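Local coordinates for protein Bd3459 (Bdellovibrio bacteriovorus, PDB 5CEC) that is a predatory endopeptidase of the S13 penicillin-binding-protein family, probably cutting peptide cross-links of prey cell-wall peptidoglycan, and is bound by the ankyrin-type immunity protein Bd3460, at residues Ala69-Val74 with Thr366-Val371; Phe141-Leu146 with Ile216-Lys221. The protein carries 1 engineered substitution. One frame throughout, in Å; residues are numbered along the deposited sequence.

Interaction 1 of 2, residues Ala69-Val74 with Thr366-Val371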
# COMPACT_ATOMS: atom_id res chain seq x y z
N ALA A 69 -10.91 -6.34 -2.22
CA ALA A 69 -9.45 -6.36 -2.07
C ALA A 69 -9.05 -5.42 -0.92
O ALA A 69 -9.80 -5.30 0.06
CB ALA A 69 -8.74 -6.02 -3.39
N SER A 70 -7.94 -4.70 -1.05
CA SER A 70 -7.40 -3.96 0.09
C SER A 70 -8.16 -2.68 0.44
O SER A 70 -7.83 -2.06 1.45
CB SER A 70 -5.90 -3.67 -0.06
OG SER A 70 -5.14 -4.86 0.13
N ILE A 71 -9.19 -2.26 -0.31
CA ILE A 71 -10.05 -1.21 0.27
C ILE A 71 -10.78 -1.70 1.51
O ILE A 71 -11.21 -0.89 2.34
CB ILE A 71 -10.97 -0.51 -0.73
CG1 ILE A 71 -12.18 -1.38 -1.12
CG2 ILE A 71 -10.17 0.03 -1.89
CD1 ILE A 71 -13.15 -0.68 -2.06
N SER A 72 -10.82 -3.01 1.72
CA SER A 72 -11.20 -3.57 3.01
C SER A 72 -10.50 -2.88 4.19
O SER A 72 -11.03 -2.78 5.28
CB SER A 72 -10.83 -5.06 3.09
OG SER A 72 -11.57 -5.85 2.22
N LYS A 73 -9.24 -2.48 3.96
CA LYS A 73 -8.46 -1.86 5.06
C LYS A 73 -9.05 -0.55 5.54
O LYS A 73 -8.82 -0.18 6.68
CB LYS A 73 -6.99 -1.73 4.65
CG LYS A 73 -6.31 -3.05 4.33
CD LYS A 73 -4.82 -2.88 4.10
CE LYS A 73 -4.10 -4.20 3.96
NZ LYS A 73 -4.43 -4.91 2.70
N VAL A 74 -9.82 0.13 4.69
CA VAL A 74 -10.49 1.34 5.15
C VAL A 74 -11.61 1.00 6.15
O VAL A 74 -11.86 1.74 7.09
CB VAL A 74 -11.03 2.18 3.98
CG1 VAL A 74 -11.67 3.45 4.51
CG2 VAL A 74 -9.93 2.55 3.00
N THR A 366 -9.70 -2.03 -7.24
CA THR A 366 -10.60 -1.13 -6.54
C THR A 366 -9.87 0.12 -6.06
O THR A 366 -8.65 0.16 -5.90
CB THR A 366 -11.23 -1.89 -5.36
OG1 THR A 366 -10.21 -2.28 -4.45
CG2 THR A 366 -12.03 -3.09 -5.81
N LEU A 367 -10.66 1.14 -5.76
CA LEU A 367 -10.17 2.42 -5.19
C LEU A 367 -11.31 3.07 -4.44
O LEU A 367 -12.43 3.09 -4.95
CB LEU A 367 -9.68 3.36 -6.30
CG LEU A 367 -8.83 4.53 -5.88
CD1 LEU A 367 -7.44 4.09 -5.45
CD2 LEU A 367 -8.74 5.54 -6.98
N MET A 368 -11.02 3.65 -3.28
CA MET A 368 -12.03 4.45 -2.59
C MET A 368 -11.33 5.58 -1.85
O MET A 368 -10.17 5.45 -1.44
CB MET A 368 -12.89 3.61 -1.66
CG MET A 368 -12.20 3.13 -0.40
SD MET A 368 -13.16 1.98 0.62
CE MET A 368 -14.17 3.13 1.51
N GLY A 369 -12.08 6.64 -1.56
CA GLY A 369 -11.49 7.77 -0.85
C GLY A 369 -12.30 9.02 -1.05
O GLY A 369 -13.54 8.99 -1.24
N SER A 370 -11.59 10.13 -0.97
CA SER A 370 -12.17 11.43 -1.19
C SER A 370 -11.38 12.20 -2.23
O SER A 370 -10.15 12.07 -2.35
CB SER A 370 -12.21 12.23 0.11
OG SER A 370 -10.90 12.59 0.52
N VAL A 371 -12.12 13.01 -2.98
CA VAL A 371 -11.52 14.01 -3.85
C VAL A 371 -11.89 15.40 -3.37
O VAL A 371 -13.04 15.64 -2.98
CB VAL A 371 -11.91 13.82 -5.34
CG1 VAL A 371 -11.35 12.50 -5.91
CG2 VAL A 371 -13.40 13.90 -5.59
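A 3-10 turn at 70-71 leading into helix 72-84 rests on strand 364-373, closest in backbone at I71 and L367, whose CA atoms lie 6.6 Å apart, and no hydrogen bond crosses between 69-74 and 366-371. I71 and M368 carry the contact, with T366 beside them. The CG1 of I71 sits between backbone N and carbonyl carbon (chi1 76°), which turns CG2 and CD1 to the strand: CG2 meets T366 OG1 at 3.4 Å and CD1 lies 4.0 Å from T366 CB. M368 crosses I71 obliquely, its SD 3.6 Å from I71 CB, and a bend at chi3 (-82°) brings CE tip to tip with V74 CG1 at 3.9 Å. T366 OG1, although it faces this apolar branch, is hydrogen-bonded to L68 O. Helix 307-322 closes over V74 and M368, and L383 of strand 376-385 touches I71 and T366. S70 and K73 take no part in the packing; they form the SxxK pattern expected of the nucleophile and general base in this family, and K73 NZ bonds S70 OG at 2.7 Å. K73 NZ also bonds N253 OD1 and S290 O, and S70 OG a sulfate probably from the crystallisation liquor. The start of the probable catalytic helix thus meets the six-stranded antiparallel sheet by van der Waals packing, mostly apolar.

Interaction 2 of 2, residues Phe141-Leu146 with Ile216-Lys221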
# COMPACT_ATOMS: atom_id res chain seq x y z
N PHE A 141 7.92 -13.40 27.93
CA PHE A 141 6.90 -12.65 27.21
C PHE A 141 5.58 -13.39 27.26
O PHE A 141 5.56 -14.62 27.38
CB PHE A 141 7.32 -12.41 25.75
CG PHE A 141 7.43 -13.69 24.95
CD1 PHE A 141 8.59 -14.45 24.97
CD2 PHE A 141 6.35 -14.16 24.23
CE1 PHE A 141 8.66 -15.64 24.29
CE2 PHE A 141 6.42 -15.36 23.57
CZ PHE A 141 7.57 -16.09 23.59
N ASP A 142 4.48 -12.64 27.19
CA ASP A 142 3.14 -13.24 27.25
C ASP A 142 2.50 -13.31 25.86
O ASP A 142 3.10 -13.02 24.82
CB ASP A 142 2.25 -12.54 28.29
CG ASP A 142 1.80 -11.16 27.90
OD1 ASP A 142 1.93 -10.74 26.72
OD2 ASP A 142 1.29 -10.46 28.82
N GLU A 143 1.26 -13.78 25.85
CA GLU A 143 0.54 -14.09 24.63
C GLU A 143 0.02 -12.86 23.90
O GLU A 143 -0.48 -12.97 22.79
CB GLU A 143 -0.60 -15.08 24.89
CG GLU A 143 -1.76 -14.55 25.72
CD GLU A 143 -1.61 -14.73 27.22
OE1 GLU A 143 -0.49 -14.66 27.79
OE2 GLU A 143 -2.67 -14.89 27.85
N ASN A 144 0.23 -11.68 24.47
CA ASN A 144 -0.13 -10.46 23.79
C ASN A 144 1.05 -9.76 23.18
O ASN A 144 0.88 -8.71 22.59
CB ASN A 144 -0.90 -9.54 24.73
CG ASN A 144 -2.22 -10.13 25.13
OD1 ASN A 144 -2.96 -10.62 24.28
ND2 ASN A 144 -2.54 -10.05 26.41
N PHE A 145 2.25 -10.34 23.33
CA PHE A 145 3.44 -9.78 22.70
C PHE A 145 3.55 -10.35 21.30
O PHE A 145 4.02 -11.47 21.10
CB PHE A 145 4.70 -10.06 23.51
CG PHE A 145 5.95 -9.52 22.86
CD1 PHE A 145 6.02 -8.18 22.48
CD2 PHE A 145 7.03 -10.37 22.56
CE1 PHE A 145 7.17 -7.69 21.86
CE2 PHE A 145 8.17 -9.87 21.95
CZ PHE A 145 8.25 -8.54 21.59
N LEU A 146 3.04 -9.60 20.34
CA LEU A 146 3.09 -9.97 18.94
C LEU A 146 4.35 -9.40 18.35
O LEU A 146 4.63 -8.21 18.49
CB LEU A 146 1.87 -9.49 18.19
CG LEU A 146 0.53 -9.82 18.83
CD1 LEU A 146 -0.61 -9.15 18.06
CD2 LEU A 146 0.32 -11.34 18.95
N ILE A 216 15.34 -17.25 26.94
CA ILE A 216 14.09 -16.67 26.46
C ILE A 216 12.99 -17.70 26.62
O ILE A 216 13.14 -18.85 26.16
CB ILE A 216 14.20 -16.24 24.98
CG1 ILE A 216 15.35 -15.24 24.83
CG2 ILE A 216 12.86 -15.66 24.50
CD1 ILE A 216 15.70 -14.87 23.41
N SER A 217 11.87 -17.30 27.21
CA SER A 217 10.75 -18.23 27.37
C SER A 217 9.39 -17.54 27.46
O SER A 217 9.31 -16.37 27.77
CB SER A 217 10.97 -19.17 28.54
OG SER A 217 11.04 -18.49 29.75
N PHE A 218 8.36 -18.29 27.11
CA PHE A 218 6.97 -17.83 27.15
C PHE A 218 6.43 -17.99 28.57
O PHE A 218 6.60 -19.05 29.21
CB PHE A 218 6.17 -18.67 26.15
CG PHE A 218 4.70 -18.44 26.19
CD1 PHE A 218 4.17 -17.22 25.86
CD2 PHE A 218 3.82 -19.47 26.51
CE1 PHE A 218 2.80 -17.00 25.87
CE2 PHE A 218 2.45 -19.25 26.52
CZ PHE A 218 1.94 -18.01 26.21
N VAL A 219 5.81 -16.92 29.08
CA VAL A 219 5.07 -16.94 30.35
C VAL A 219 3.72 -16.28 30.12
O VAL A 219 3.65 -15.09 29.84
CB VAL A 219 5.82 -16.20 31.49
CG1 VAL A 219 4.98 -16.20 32.76
CG2 VAL A 219 7.17 -16.86 31.75
N LYS A 220 2.65 -17.07 30.23
CA LYS A 220 1.27 -16.61 30.02
C LYS A 220 0.89 -15.50 30.99
O LYS A 220 1.30 -15.52 32.16
CB LYS A 220 0.27 -17.75 30.21
CG LYS A 220 0.34 -18.85 29.17
CD LYS A 220 -0.59 -19.99 29.57
CE LYS A 220 -0.52 -21.16 28.59
NZ LYS A 220 -0.66 -22.45 29.32
N LYS A 221 0.09 -14.56 30.51
CA LYS A 221 -0.30 -13.39 31.32
C LYS A 221 -0.86 -13.79 32.69
O LYS A 221 -0.44 -13.24 33.71
CB LYS A 221 -1.30 -12.51 30.57
CG LYS A 221 -1.71 -11.26 31.33
CD LYS A 221 -2.75 -10.46 30.57
CE LYS A 221 -3.36 -9.42 31.50
NZ LYS A 221 -4.21 -8.44 30.79
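F141 and F218 form a parallel bridge at the ends of strands 135-141 and 212-218, their CA atoms 5.2 Å apart. V219 N donates to F141 O at 2.9 Å in a nearly straight bond, approaching from above the carbonyl plane, whereas the bond from F141 N to S217 O is weak. Both phenyl groups lie on the same face of the sheet, their planes 50° apart. The F141 ring receives the CA-H of F218 over one face, 4.1 Å from its centroid, and has I216 CG2 at its edge; its CE2 lies 3.7 Å from F218 CD1. F218, with CG anti to its backbone N (chi1 173°), reaches along the chain so that its CE1 edge meets E143 N at 3.6 Å. Past the bridge the partner is a side chain: E143, bent at chi2 (-89°), returns OE1 to accept K221 N at 2.8 Å through the syn lone pair. The type I turn from D142 to F145 positions E143, and its first residue makes an Asx turn, D142 OD1 accepting N144 N at 3.0 Å. G110 N also bonds D142 OD1, and R112 holds N144 OD1, tying the turn to the chain that follows strand 104-109. Helix 167-182 covers the rings, through V174 and L178 on F141 and V167 and A171 on F218. Where the strand pairing stops, a carboxylate therefore takes over as acceptor for a backbone N-H; K221 NZ lies 6.2 Å from D142 OD2, too far for a salt bridge, though the opposite charges may still attract weakly.

Interaction 1 is wholly buried, whereas interaction 2 lies at a partly exposed sheet edge on the opposite side of the chain's centre; their centres are about 35 Å apart and their nearest atoms about 15 Å. They share no strand or helix: 69-74 with 366-371 sets a helix start against the antiparallel sheet, and 141-146 with 216-221 joins two neighbouring strands of the mixed sheet where they run out into loops. Both segments of interaction 2 fall in the chain between those of interaction 1. Aliphatic and thioether packing beside the probable active site thus contrasts with main-chain hydrogen bonds, aromatic rings and a carboxylate acceptor nearer solvent.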